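Local coordinates for protein enoyl-CoA hydratase/isomerase (Mycobacterium abscessus, PDB 3QXZ) that probably acts on coenzyme A thioesters of fatty acids, hydrating or isomerising the double bond of enoyl-CoA, as a member of the crotonase-like family, at residues R37-G40 with A41-R45; I112-T115 with L116-A120; L211-R214 with L215-A219; A230-E233 with T234-L238. All blocks are in the same frame, centred on the assembly; numbering follows the deposited sequence.

Contact 1. Residues R37-G40 with A41-R45; sequences RQLG and AAYQR. With EDO (1,2-ethanediol), chain I.
Tyr43 N donates to Leu39 O at 2.9 Å, and Ala42 N donates to Gln38 O at the same 2.9 Å; with Ala41 bonded to Arg37 and Gln44 to Gly40, these i to i+4 bonds make residues 37-45 an unbroken piece of alpha helix. The polar end of Gln44 turns away from this spine. Its chain bends about the CB-CG bond (chi2 64°), and the amide clasps a molecule of 1,2-ethanediol with both of its ends: OE1 accepts from O1 of the diol at 2.8 Å, while NE2 donates a hydrogen bond to O2 at 2.9 Å. The diol, probably left from crystallisation, is also bonded to Asp47, one of the residues of the potassium site. Next comes the apolar side of the turn. With its CG anti to the backbone N (chi1 179°), Leu39 sends methyl CD1 over one face of the Tyr43 ring, 4.0 Å from the centroid and displaced toward the rim, a CH-pi contact between residues one helical turn apart. Arg37 and Gln38 both find their polar partner in Glu34. The helix is the crossover of a beta-alpha-beta unit: Leu39 and Tyr43 rest on Leu57 of strand 54-59, Leu39 and Ala42 on Leu20 of strand 17-23, and Ala42 reaches Leu9 of strand 8-14, outermost in this chain.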
ATOM      1  N   ARG A  37       9.979  21.598 -18.235  1.00 14.97           N
ATOM      2  CA  ARG A  37      11.319  21.467 -18.816  1.00 15.25           C
ATOM      3  C   ARG A  37      12.386  21.912 -17.833  1.00 14.95           C
ATOM      4  O   ARG A  37      13.387  21.217 -17.641  1.00 15.27           O
ATOM      5  CB  ARG A  37      11.441  22.316 -20.081  1.00 15.81           C
ATOM      6  CG  ARG A  37      10.618  21.806 -21.239  1.00 18.37           C
ATOM      7  CD  ARG A  37      10.863  22.685 -22.452  1.00 21.44           C
ATOM      8  NE  ARG A  37       9.962  22.332 -23.547  1.00 21.95           N
ATOM      9  CZ  ARG A  37       9.352  23.218 -24.327  1.00 23.54           C
ATOM     10  NH1 ARG A  37       9.517  24.514 -24.115  1.00 25.91           N
ATOM     11  NH2 ARG A  37       8.552  22.813 -25.301  1.00 25.78           N
ATOM     12  N   GLN A  38      12.161  23.071 -17.212  1.00 14.62           N
ATOM     13  CA  GLN A  38      13.117  23.615 -16.235  1.00 14.80           C
ATOM     14  C   GLN A  38      13.233  22.748 -14.975  1.00 14.15           C
ATOM     15  O   GLN A  38      14.335  22.587 -14.446  1.00 14.50           O
ATOM     16  CB  GLN A  38      12.785  25.064 -15.880  1.00 15.33           C
ATOM     17  CG  GLN A  38      13.056  26.000 -17.071  1.00 18.38           C
ATOM     18  CD  GLN A  38      13.020  27.467 -16.732  1.00 23.98           C
ATOM     19  OE1 GLN A  38      13.250  27.877 -15.595  1.00 26.13           O
ATOM     20  NE2 GLN A  38      12.764  28.282 -17.749  1.00 24.80           N
ATOM     21  N   LEU A  39      12.115  22.189 -14.510  1.00 13.84           N
ATOM     22  CA  LEU A  39      12.140  21.385 -13.294  1.00 13.29           C
ATOM     23  C   LEU A  39      12.909  20.091 -13.535  1.00 13.22           C
ATOM     24  O   LEU A  39      13.708  19.670 -12.689  1.00 12.91           O
ATOM     25  CB  LEU A  39      10.714  21.132 -12.780  1.00 12.38           C
ATOM     26  CG  LEU A  39      10.590  20.269 -11.516  1.00 12.27           C
ATOM     27  CD1 LEU A  39      11.423  20.846 -10.354  1.00 13.95           C
ATOM     28  CD2 LEU A  39       9.137  20.101 -11.099  1.00 13.82           C
ATOM     29  N   GLY A  40      12.687  19.456 -14.676  1.00 13.20           N
ATOM     30  CA  GLY A  40      13.425  18.250 -15.021  1.00 13.81           C
ATOM     31  C   GLY A  40      14.916  18.527 -15.119  1.00 14.46           C
ATOM     32  O   GLY A  40      15.737  17.771 -14.596  1.00 14.52           O
ATOM     33  N   ALA A  41      15.274  19.631 -15.784  1.00 14.91           N
ATOM     34  CA  ALA A  41      16.685  20.002 -15.931  1.00 15.06           C
ATOM     35  C   ALA A  41      17.329  20.271 -14.581  1.00 14.96           C
ATOM     36  O   ALA A  41      18.471  19.878 -14.362  1.00 15.01           O
ATOM     37  CB  ALA A  41      16.826  21.225 -16.840  1.00 16.44           C
ATOM     38  N   ALA A  42      16.595  20.927 -13.683  1.00 13.99           N
ATOM     39  CA  ALA A  42      17.103  21.226 -12.340  1.00 14.45           C
ATOM     40  C   ALA A  42      17.281  19.942 -11.531  1.00 14.29           C
ATOM     41  O   ALA A  42      18.298  19.771 -10.867  1.00 14.07           O
ATOM     42  CB  ALA A  42      16.191  22.194 -11.600  1.00 14.82           C
ATOM     43  N   TYR A  43      16.306  19.037 -11.580  1.00 13.10           N
ATOM     44  CA  TYR A  43      16.456  17.737 -10.911  1.00 12.81           C
ATOM     45  C   TYR A  43      17.745  17.041 -11.361  1.00 13.09           C
ATOM     46  O   TYR A  43      18.494  16.523 -10.539  1.00 12.64           O
ATOM     47  CB  TYR A  43      15.264  16.830 -11.197  1.00 13.00           C
ATOM     48  CG  TYR A  43      14.067  17.047 -10.313  1.00 12.07           C
ATOM     49  CD1 TYR A  43      14.193  17.561  -9.022  1.00 14.54           C
ATOM     50  CD2 TYR A  43      12.803  16.708 -10.765  1.00 13.90           C
ATOM     51  CE1 TYR A  43      13.079  17.716  -8.197  1.00 14.70           C
ATOM     52  CE2 TYR A  43      11.674  16.879  -9.949  1.00 13.12           C
ATOM     53  CZ  TYR A  43      11.833  17.395  -8.676  1.00 12.94           C
ATOM     54  OH  TYR A  43      10.739  17.542  -7.843  1.00 14.54           O
ATOM     55  N   GLN A  44      18.000  17.009 -12.667  1.00 13.83           N
ATOM     56  CA  GLN A  44      19.173  16.302 -13.166  1.00 14.92           C
ATOM     57  C   GLN A  44      20.482  16.953 -12.694  1.00 15.12           C
ATOM     58  O   GLN A  44      21.396  16.274 -12.205  1.00 14.88           O
ATOM     59  CB  GLN A  44      19.157  16.192 -14.693  1.00 15.36           C
ATOM     60  CG  GLN A  44      20.320  15.324 -15.220  1.00 19.00           C
ATOM     61  CD  GLN A  44      20.202  13.886 -14.745  1.00 23.29           C
ATOM     62  OE1 GLN A  44      19.294  13.160 -15.156  1.00 25.55           O
ATOM     63  NE2 GLN A  44      21.121  13.465 -13.863  1.00 25.05           N
ATOM     64  N   ARG A  45      20.565  18.275 -12.808  1.00 14.94           N
ATOM     65  CA  ARG A  45      21.775  18.994 -12.418  1.00 15.33           C
ATOM     66  C   ARG A  45      22.021  18.862 -10.917  1.00 14.80           C
ATOM     67  O   ARG A  45      23.153  18.623 -10.490  1.00 15.63           O
ATOM     68  CB  ARG A  45      21.658  20.465 -12.842  1.00 16.43           C
ATOM     69  CG  ARG A  45      22.795  21.335 -12.341  1.00 18.87           C
ATOM     70  CD  ARG A  45      22.712  22.753 -12.906  1.00 23.52           C
ATOM     71  NE  ARG A  45      21.356  23.290 -12.842  1.00 25.32           N
ATOM     72  CZ  ARG A  45      20.771  23.754 -11.739  1.00 25.82           C
ATOM     73  NH1 ARG A  45      21.420  23.755 -10.573  1.00 28.03           N
ATOM     74  NH2 ARG A  45      19.523  24.208 -11.808  1.00 27.10           N
TER
HETATM   75  C1  EDO I 267      18.255  10.424 -13.157  1.00 25.80           C
HETATM   76  O1  EDO I 267      18.568  10.548 -14.551  1.00 29.89           O
HETATM   77  C2  EDO I 267      19.513  10.072 -12.373  1.00 26.12           C
HETATM   78  O2  EDO I 267      20.311  11.250 -12.180  1.00 22.37           O

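Contact 2. Residues I112-T115 with L116-A120; sequences IGMT and LALHA
Leu116 N bonds to Ile112 O at 2.9 Å, a regular alpha-helical link at the start of the short buried helix 112-117, which follows strand 108-110 in the crotonase fold. Farther along, the helix unwinds. The bond from Ala117 N to Gly113 O is weak, and Leu118 N divides itself between two carbonyls, holding Met114 O at 3.0 Å and Thr115 O only weakly at 3.2 Å. From Ala117 to Ala120 the chain then folds into a type I beta turn that leads toward strand 122-126.

Two apolar pairs, each four residues apart, flank the helix and the turn that follows it. Ile112 and Leu116 run side by side in the same direction, CG1 of the isoleucine lying 3.8 Å from CG of the leucine. Met114 and Leu118 instead meet at a slant: the methionine chain, bent at chi2 (56°) and again at chi3, brings SD to 3.9 Å from CD2 of Leu118. Phe31 packs against both members of the first pair, whereas Leu118 leans on Thr149 of helix 146-149.

Polar groups in this buried region are tied to a second shell. Thr115 OG1 is hydrogen-bonded to Asp143, and Arg123 reaches the carbonyls of Ala117 and Ala120, pinning both ends of the turn. The His119 ring is positioned by a bond from NE2 to the carbonyl of Ala144 and by an edge-to-face meeting with Phe95, and its CD2 comes to 3.5 Å from Thr115 O.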
ATOM      1  N   ILE A 112      -1.869  18.367 -12.215  1.00  9.63           N
ATOM      2  CA  ILE A 112      -0.444  18.079 -12.337  1.00 10.28           C
ATOM      3  C   ILE A 112       0.374  18.699 -11.183  1.00  9.68           C
ATOM      4  O   ILE A 112       1.474  18.217 -10.858  1.00  9.62           O
ATOM      5  CB  ILE A 112       0.123  18.408 -13.752  1.00 10.89           C
ATOM      6  CG1 ILE A 112       1.467  17.654 -13.959  1.00 13.83           C
ATOM      7  CG2 ILE A 112       0.115  19.940 -14.000  1.00 12.04           C
ATOM      8  CD1 ILE A 112       1.788  17.334 -15.381  1.00 18.58           C
ATOM      9  N   GLY A 113      -0.166  19.730 -10.526  1.00  9.68           N
ATOM     10  CA  GLY A 113       0.473  20.225  -9.301  1.00 10.27           C
ATOM     11  C   GLY A 113       0.572  19.135  -8.242  1.00  9.69           C
ATOM     12  O   GLY A 113       1.596  19.013  -7.550  1.00 11.12           O
ATOM     13  N   MET A 114      -0.502  18.353  -8.108  1.00  9.01           N
ATOM     14  CA  MET A 114      -0.471  17.230  -7.190  1.00  8.25           C
ATOM     15  C   MET A 114       0.293  16.027  -7.761  1.00  7.37           C
ATOM     16  O   MET A 114       1.083  15.399  -7.041  1.00  7.57           O
ATOM     17  CB  MET A 114      -1.883  16.818  -6.781  1.00  8.96           C
ATOM     18  CG  MET A 114      -1.933  15.562  -5.889  1.00  9.54           C
ATOM     19  SD  MET A 114      -0.961  15.635  -4.353  1.00 11.19           S
ATOM     20  CE  MET A 114      -1.996  16.790  -3.479  1.00 13.15           C
ATOM     21  N   THR A 115       0.072  15.685  -9.034  1.00  7.59           N
ATOM     22  CA  THR A 115       0.732  14.464  -9.543  1.00  8.07           C
ATOM     23  C   THR A 115       2.256  14.611  -9.591  1.00  8.38           C
ATOM     24  O   THR A 115       2.948  13.637  -9.318  1.00  8.20           O
ATOM     25  CB  THR A 115       0.152  13.975 -10.875  1.00  7.70           C
ATOM     26  OG1 THR A 115       0.446  14.955 -11.873  1.00  8.29           O
ATOM     27  CG2 THR A 115      -1.362  13.764 -10.791  1.00  8.92           C
ATOM     28  N   LEU A 116       2.769  15.814  -9.861  1.00  8.44           N
ATOM     29  CA  LEU A 116       4.216  16.045  -9.725  1.00  9.00           C
ATOM     30  C   LEU A 116       4.686  15.974  -8.273  1.00  8.31           C
ATOM     31  O   LEU A 116       5.808  15.517  -8.006  1.00  8.66           O
ATOM     32  CB  LEU A 116       4.664  17.362 -10.351  1.00 10.25           C
ATOM     33  CG  LEU A 116       4.581  17.320 -11.858  1.00 13.06           C
ATOM     34  CD1 LEU A 116       4.837  18.697 -12.371  1.00 15.99           C
ATOM     35  CD2 LEU A 116       5.535  16.310 -12.500  1.00 14.39           C
ATOM     36  N   ALA A 117       3.870  16.432  -7.331  1.00  7.61           N
ATOM     37  CA  ALA A 117       4.239  16.300  -5.916  1.00  7.74           C
ATOM     38  C   ALA A 117       4.337  14.839  -5.499  1.00  7.63           C
ATOM     39  O   ALA A 117       5.160  14.489  -4.626  1.00  7.84           O
ATOM     40  CB  ALA A 117       3.253  17.045  -5.036  1.00  8.74           C
ATOM     41  N   LEU A 118       3.534  13.984  -6.143  1.00  7.06           N
ATOM     42  CA  LEU A 118       3.583  12.546  -5.850  1.00  7.06           C
ATOM     43  C   LEU A 118       4.899  11.895  -6.276  1.00  7.64           C
ATOM     44  O   LEU A 118       5.149  10.754  -5.904  1.00  8.31           O
ATOM     45  CB  LEU A 118       2.409  11.803  -6.480  1.00  7.20           C
ATOM     46  CG  LEU A 118       1.009  12.201  -6.028  1.00  7.72           C
ATOM     47  CD1 LEU A 118      -0.005  11.322  -6.774  1.00  8.50           C
ATOM     48  CD2 LEU A 118       0.797  12.109  -4.497  1.00  8.29           C
ATOM     49  N   HIS A 119       5.754  12.592  -7.040  1.00  7.13           N
ATOM     50  CA  HIS A 119       7.055  12.004  -7.397  1.00  7.41           C
ATOM     51  C   HIS A 119       8.033  12.065  -6.235  1.00  7.04           C
ATOM     52  O   HIS A 119       9.024  11.324  -6.240  1.00  7.91           O
ATOM     53  CB  HIS A 119       7.696  12.733  -8.570  1.00  7.67           C
ATOM     54  CG  HIS A 119       6.979  12.565  -9.864  1.00  7.44           C
ATOM     55  ND1 HIS A 119       7.447  13.129 -11.026  1.00 11.13           N
ATOM     56  CD2 HIS A 119       5.845  11.901 -10.183  1.00  9.24           C
ATOM     57  CE1 HIS A 119       6.628  12.812 -12.018  1.00 10.37           C
ATOM     58  NE2 HIS A 119       5.647  12.075 -11.533  1.00 10.71           N
ATOM     59  N   ALA A 120       7.812  12.973  -5.281  1.00  7.12           N
ATOM     60  CA  ALA A 120       8.759  13.164  -4.181  1.00  7.23           C
ATOM     61  C   ALA A 120       8.763  11.957  -3.234  1.00  6.67           C
ATOM     62  O   ALA A 120       7.779  11.208  -3.138  1.00  6.97           O
ATOM     63  CB  ALA A 120       8.437  14.445  -3.395  1.00  8.02           C
TER

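Contact 3. Residues L211-R214 with L215-A219; sequences LTKR and LLWDA
Leu215 begins the second half of this helical contact by bonding through N to Leu211 O at 2.9 Å, while its CB settles 3.4 Å from that same oxygen. Leu216 N follows with a bond to Thr212 O, and its CD2 lies over one face of the Trp217 indole, toward the rim. Trp217 repeats the backbone link to Lys213 and presents the edge of its ring to the lysine: CG of Lys213 lies in the ring plane, 3.8 Å from CD1. Fully extended, the lysine chain carries NZ to a salt bridge with Asp121, whose other carboxylate oxygen takes the indole NE1; one acid thus secures both residues. Helix 206-222 belongs to the C-terminal helical region of this crotonase-like chain, and at this level Leu216 and Trp217 pack against His147 and Thr156 of the second subunit. Asp218 closes the series with an i to i+4 salt bridge. Arg214 folds back at chi2 (-94°) to bring NH1 2.8 Å from Asp218 OD1, and NE adds a weak bond to that oxygen; NH2 is held by the carbonyls of Phe95 and Leu97. OD1 lies near the guanidinium plane, yet NH1 approaches from above the carboxylate plane, the two groups being turned 62° apart. A water adds a second link, accepting from Arg214 NE at 2.9 Å and donating to Asp218 OD2 at 2.7 Å.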
ATOM      1  N   LEU A 211      21.910   4.805  -2.222  1.00  7.00           N
ATOM      2  CA  LEU A 211      21.640   3.396  -2.495  1.00  7.08           C
ATOM      3  C   LEU A 211      20.286   2.977  -1.967  1.00  6.74           C
ATOM      4  O   LEU A 211      19.588   2.180  -2.626  1.00  6.74           O
ATOM      5  CB  LEU A 211      22.734   2.498  -1.917  1.00  8.16           C
ATOM      6  CG  LEU A 211      24.105   2.630  -2.595  1.00  8.34           C
ATOM      7  CD1 LEU A 211      25.114   1.723  -1.886  1.00  9.74           C
ATOM      8  CD2 LEU A 211      24.096   2.352  -4.098  1.00 11.85           C
ATOM      9  N   THR A 212      19.905   3.491  -0.794  1.00  6.22           N
ATOM     10  CA  THR A 212      18.592   3.167  -0.229  1.00  6.01           C
ATOM     11  C   THR A 212      17.464   3.716  -1.114  1.00  5.78           C
ATOM     12  O   THR A 212      16.512   2.984  -1.431  1.00  6.39           O
ATOM     13  CB  THR A 212      18.503   3.739   1.193  1.00  5.98           C
ATOM     14  OG1 THR A 212      19.515   3.118   2.010  1.00  7.14           O
ATOM     15  CG2 THR A 212      17.135   3.432   1.847  1.00  6.65           C
ATOM     16  N   LYS A 213      17.579   4.978  -1.537  1.00  6.33           N
ATOM     17  CA  LYS A 213      16.557   5.551  -2.408  1.00  6.08           C
ATOM     18  C   LYS A 213      16.465   4.787  -3.712  1.00  6.44           C
ATOM     19  O   LYS A 213      15.368   4.446  -4.161  1.00  6.35           O
ATOM     20  CB  LYS A 213      16.855   7.021  -2.687  1.00  6.67           C
ATOM     21  CG  LYS A 213      15.810   7.602  -3.660  1.00  6.14           C
ATOM     22  CD  LYS A 213      15.869   9.096  -3.823  1.00  6.88           C
ATOM     23  CE  LYS A 213      14.864   9.544  -4.877  1.00  6.96           C
ATOM     24  NZ  LYS A 213      14.532  11.003  -4.791  1.00  7.71           N
ATOM     25  N   ARG A 214      17.607   4.512  -4.334  1.00  6.74           N
ATOM     26  CA  ARG A 214      17.577   3.842  -5.629  1.00  7.10           C
ATOM     27  C   ARG A 214      17.108   2.411  -5.557  1.00  7.15           C
ATOM     28  O   ARG A 214      16.441   1.958  -6.491  1.00  6.94           O
ATOM     29  CB  ARG A 214      18.929   3.967  -6.331  1.00  7.64           C
ATOM     30  CG  ARG A 214      19.176   5.418  -6.762  1.00  9.22           C
ATOM     31  CD  ARG A 214      18.747   5.737  -8.197  1.00 10.67           C
ATOM     32  NE  ARG A 214      17.544   5.080  -8.678  1.00  9.10           N
ATOM     33  CZ  ARG A 214      16.295   5.509  -8.489  1.00  7.50           C
ATOM     34  NH1 ARG A 214      15.289   4.818  -9.033  1.00  8.72           N
ATOM     35  NH2 ARG A 214      16.031   6.585  -7.724  1.00  8.84           N
ATOM     36  N   LEU A 215      17.402   1.684  -4.477  1.00  6.53           N
ATOM     37  CA  LEU A 215      16.875   0.316  -4.379  1.00  6.56           C
ATOM     38  C   LEU A 215      15.361   0.348  -4.133  1.00  6.04           C
ATOM     39  O   LEU A 215      14.600  -0.388  -4.782  1.00  6.73           O
ATOM     40  CB  LEU A 215      17.614  -0.498  -3.307  1.00  6.64           C
ATOM     41  CG  LEU A 215      17.100  -1.933  -3.121  1.00  6.26           C
ATOM     42  CD1 LEU A 215      17.015  -2.720  -4.441  1.00  7.77           C
ATOM     43  CD2 LEU A 215      18.017  -2.642  -2.152  1.00  7.41           C
ATOM     44  N   LEU A 216      14.919   1.202  -3.216  1.00  6.44           N
ATOM     45  CA  LEU A 216      13.489   1.324  -2.962  1.00  6.11           C
ATOM     46  C   LEU A 216      12.720   1.555  -4.275  1.00  6.72           C
ATOM     47  O   LEU A 216      11.757   0.836  -4.585  1.00  7.33           O
ATOM     48  CB  LEU A 216      13.220   2.449  -1.953  1.00  6.91           C
ATOM     49  CG  LEU A 216      11.757   2.751  -1.634  1.00  7.81           C
ATOM     50  CD1 LEU A 216      11.137   1.711  -0.775  1.00 11.50           C
ATOM     51  CD2 LEU A 216      11.684   4.123  -0.942  1.00 11.18           C
ATOM     52  N   TRP A 217      13.167   2.543  -5.040  1.00  6.30           N
ATOM     53  CA  TRP A 217      12.433   2.923  -6.232  1.00  6.92           C
ATOM     54  C   TRP A 217      12.718   2.021  -7.429  1.00  6.51           C
ATOM     55  O   TRP A 217      11.773   1.708  -8.168  1.00  7.74           O
ATOM     56  CB  TRP A 217      12.669   4.390  -6.563  1.00  7.15           C
ATOM     57  CG  TRP A 217      11.947   5.330  -5.659  1.00  6.28           C
ATOM     58  CD1 TRP A 217      12.486   6.201  -4.745  1.00  7.48           C
ATOM     59  CD2 TRP A 217      10.530   5.498  -5.593  1.00  7.65           C
ATOM     60  NE1 TRP A 217      11.478   6.901  -4.104  1.00  8.47           N
ATOM     61  CE2 TRP A 217      10.270   6.493  -4.618  1.00  8.27           C
ATOM     62  CE3 TRP A 217       9.443   4.908  -6.276  1.00  8.39           C
ATOM     63  CZ2 TRP A 217       8.981   6.922  -4.319  1.00  9.34           C
ATOM     64  CZ3 TRP A 217       8.157   5.340  -5.974  1.00 10.19           C
ATOM     65  CH2 TRP A 217       7.933   6.324  -4.983  1.00  9.83           C
ATOM     66  N   ASP A 218      13.970   1.600  -7.657  1.00  6.32           N
ATOM     67  CA  ASP A 218      14.219   0.667  -8.778  1.00  6.81           C
ATOM     68  C   ASP A 218      13.384  -0.579  -8.630  1.00  6.65           C
ATOM     69  O   ASP A 218      12.858  -1.096  -9.618  1.00  7.27           O
ATOM     70  CB  ASP A 218      15.681   0.222  -8.888  1.00  7.29           C
ATOM     71  CG  ASP A 218      16.621   1.306  -9.428  1.00  8.70           C
ATOM     72  OD1 ASP A 218      16.174   2.352  -9.963  1.00  9.30           O
ATOM     73  OD2 ASP A 218      17.827   1.076  -9.320  1.00  8.17           O
ATOM     74  N   ALA A 219      13.249  -1.065  -7.395  1.00  6.73           N
ATOM     75  CA  ALA A 219      12.479  -2.281  -7.161  1.00  7.00           C
ATOM     76  C   ALA A 219      11.011  -2.083  -7.559  1.00  6.99           C
ATOM     77  O   ALA A 219      10.405  -2.959  -8.178  1.00  8.80           O
ATOM     78  CB  ALA A 219      12.640  -2.756  -5.702  1.00  6.56           C
TER
HETATM   79  O   HOH W   1      19.348   3.177 -10.004  1.00 13.33           O

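Contact 4. Residues A230-E233 with T234-L238; sequences AARE and TADHL
His237 grips the carbonyl of Glu233 twice, its backbone N at 2.8 Å and its ring ND1 at 3.0 Å. The two donors arrive from opposite faces of the carbonyl plane, and the ring turns its edge to the oxygen, which lies near the plane of the imidazole. This is the close-packed side of helix 226-241, turned toward the second subunit: Pro142 of that subunit touches His237, while the extended Glu233 sends its carboxylate to His147 ND1 and Leu145 N of that second subunit. Thr234 OG1 likewise bonds to Ala87 N there. Ala231 and Ala235, by contrast, occupy the exposed side, joined by the ordinary backbone bond. Between these extremes, Arg232 and Asp236 pair only indirectly. CD of the arginine passes 3.4 Å from Asp236 OD2, but NE stays 4.7 Å from that oxygen; the link is made instead through a water that accepts from Arg232 NH2 at 2.9 Å and donates to Asp236 OD2 at 2.8 Å. The direct salt bridge of the arginine is to Asp218 on helix 206-222. The ND1 bond implies that ND1 is protonated here, and together with the backbone bond to the same oxygen it probably restrains the rotation of the imidazole.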
ATOM      1  N   ALA A 230      16.765  -8.771  -2.151  1.00  6.96           N
ATOM      2  CA  ALA A 230      17.650  -9.263  -1.082  1.00  7.01           C
ATOM      3  C   ALA A 230      19.101  -9.296  -1.569  1.00  7.34           C
ATOM      4  O   ALA A 230      20.028  -8.904  -0.840  1.00  7.29           O
ATOM      5  CB  ALA A 230      17.217 -10.638  -0.622  1.00  7.69           C
ATOM      6  N   ALA A 231      19.299  -9.746  -2.810  1.00  6.71           N
ATOM      7  CA  ALA A 231      20.656  -9.768  -3.384  1.00  7.53           C
ATOM      8  C   ALA A 231      21.213  -8.350  -3.531  1.00  7.03           C
ATOM      9  O   ALA A 231      22.393  -8.130  -3.258  1.00  7.50           O
ATOM     10  CB  ALA A 231      20.673 -10.502  -4.714  1.00  8.60           C
ATOM     11  N   ARG A 232      20.397  -7.383  -3.947  1.00  6.93           N
ATOM     12  CA  ARG A 232      20.922  -6.023  -4.068  1.00  7.25           C
ATOM     13  C   ARG A 232      21.230  -5.392  -2.731  1.00  7.19           C
ATOM     14  O   ARG A 232      22.179  -4.629  -2.637  1.00  7.34           O
ATOM     15  CB  ARG A 232      20.064  -5.092  -4.947  1.00  8.67           C
ATOM     16  CG  ARG A 232      20.953  -3.911  -5.326  1.00 12.24           C
ATOM     17  CD  ARG A 232      20.424  -2.536  -5.570  1.00 18.86           C
ATOM     18  NE  ARG A 232      19.718  -2.535  -6.817  1.00 14.68           N
ATOM     19  CZ  ARG A 232      19.230  -1.457  -7.471  1.00 12.24           C
ATOM     20  NH1 ARG A 232      18.546  -1.693  -8.556  1.00 11.66           N
ATOM     21  NH2 ARG A 232      19.373  -0.193  -7.068  1.00 12.66           N
ATOM     22  N   GLU A 233      20.461  -5.700  -1.689  1.00  6.55           N
ATOM     23  CA  GLU A 233      20.816  -5.214  -0.359  1.00  6.68           C
ATOM     24  C   GLU A 233      22.183  -5.752   0.019  1.00  6.64           C
ATOM     25  O   GLU A 233      23.027  -5.005   0.558  1.00  6.90           O
ATOM     26  CB  GLU A 233      19.804  -5.691   0.678  1.00  6.74           C
ATOM     27  CG  GLU A 233      18.477  -4.947   0.650  1.00  7.04           C
ATOM     28  CD  GLU A 233      17.495  -5.443   1.688  1.00  6.62           C
ATOM     29  OE1 GLU A 233      17.702  -6.545   2.259  1.00  7.09           O
ATOM     30  OE2 GLU A 233      16.486  -4.734   1.916  1.00  6.85           O
ATOM     31  N   THR A 234      22.457  -7.036  -0.240  1.00  6.64           N
ATOM     32  CA  THR A 234      23.801  -7.576   0.047  1.00  6.93           C
ATOM     33  C   THR A 234      24.883  -6.840  -0.729  1.00  7.33           C
ATOM     34  O   THR A 234      25.917  -6.457  -0.144  1.00  7.87           O
ATOM     35  CB  THR A 234      23.820  -9.067  -0.189  1.00  6.54           C
ATOM     36  OG1 THR A 234      22.937  -9.666   0.783  1.00  7.49           O
ATOM     37  CG2 THR A 234      25.207  -9.664  -0.004  1.00  7.83           C
ATOM     38  N   ALA A 235      24.666  -6.636  -2.032  1.00  7.39           N
ATOM     39  CA  ALA A 235      25.673  -5.981  -2.875  1.00  7.67           C
ATOM     40  C   ALA A 235      25.866  -4.526  -2.439  1.00  7.61           C
ATOM     41  O   ALA A 235      27.013  -4.046  -2.345  1.00  8.63           O
ATOM     42  CB  ALA A 235      25.250  -6.064  -4.363  1.00  8.27           C
ATOM     43  N   ASP A 236      24.777  -3.821  -2.138  1.00  7.70           N
ATOM     44  CA  ASP A 236      24.885  -2.458  -1.618  1.00  7.71           C
ATOM     45  C   ASP A 236      25.609  -2.414  -0.273  1.00  7.91           C
ATOM     46  O   ASP A 236      26.412  -1.495  -0.040  1.00  8.66           O
ATOM     47  CB  ASP A 236      23.497  -1.814  -1.478  1.00  8.22           C
ATOM     48  CG  ASP A 236      22.880  -1.418  -2.814  1.00  9.34           C
ATOM     49  OD1 ASP A 236      23.557  -1.483  -3.857  1.00  9.52           O
ATOM     50  OD2 ASP A 236      21.698  -1.048  -2.801  1.00  8.62           O
ATOM     51  N   HIS A 237      25.347  -3.385   0.596  1.00  7.25           N
ATOM     52  CA  HIS A 237      26.080  -3.484   1.859  1.00  8.27           C
ATOM     53  C   HIS A 237      27.563  -3.689   1.621  1.00  9.06           C
ATOM     54  O   HIS A 237      28.373  -3.095   2.327  1.00  9.47           O
ATOM     55  CB  HIS A 237      25.499  -4.569   2.758  1.00  8.61           C
ATOM     56  CG  HIS A 237      24.459  -4.048   3.696  1.00  8.70           C
ATOM     57  ND1 HIS A 237      23.191  -3.691   3.287  1.00  7.81           N
ATOM     58  CD2 HIS A 237      24.523  -3.766   5.023  1.00  8.49           C
ATOM     59  CE1 HIS A 237      22.506  -3.229   4.327  1.00  7.83           C
ATOM     60  NE2 HIS A 237      23.300  -3.259   5.388  1.00 10.12           N
ATOM     61  N   LEU A 238      27.958  -4.530   0.659  1.00  8.99           N
ATOM     62  CA  LEU A 238      29.393  -4.684   0.402  1.00 10.14           C
ATOM     63  C   LEU A 238      29.992  -3.362  -0.053  1.00 10.44           C
ATOM     64  O   LEU A 238      31.096  -3.017   0.380  1.00 11.32           O
ATOM     65  CB  LEU A 238      29.649  -5.826  -0.598  1.00 10.83           C
ATOM     66  CG  LEU A 238      29.324  -7.252  -0.134  1.00 13.02           C
ATOM     67  CD1 LEU A 238      29.637  -8.233  -1.261  1.00 16.99           C
ATOM     68  CD2 LEU A 238      30.113  -7.600   1.122  1.00 14.68           C
TER
HETATM   69  O   HOH W   2      20.758   0.739  -4.678  1.00  6.58           O

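Overall arrangement
The four contacts come in series along one chain, each a local contact on one continuous stretch, helical except where contact 2 runs into a turn. Contact 1, on the crossover helix 33-48 beside the mixed sheet, and contact 2, on the buried helix 112-117, have centres about 15 Å apart and do not touch. Contacts 3 and 4 occupy the consecutive helices 206-222 and 226-241, with centres about 11 Å apart, and meet directly: Asp218 OD2 and Arg232 NH1 form a salt bridge at 3.0 Å, and Leu215 packs against Arg232 and Glu233. The centre of contact 4 is about 30 Å from those of contacts 1 and 2. The chain thus passes from sheet and core to a C-terminal helical pair that packs on the second subunit.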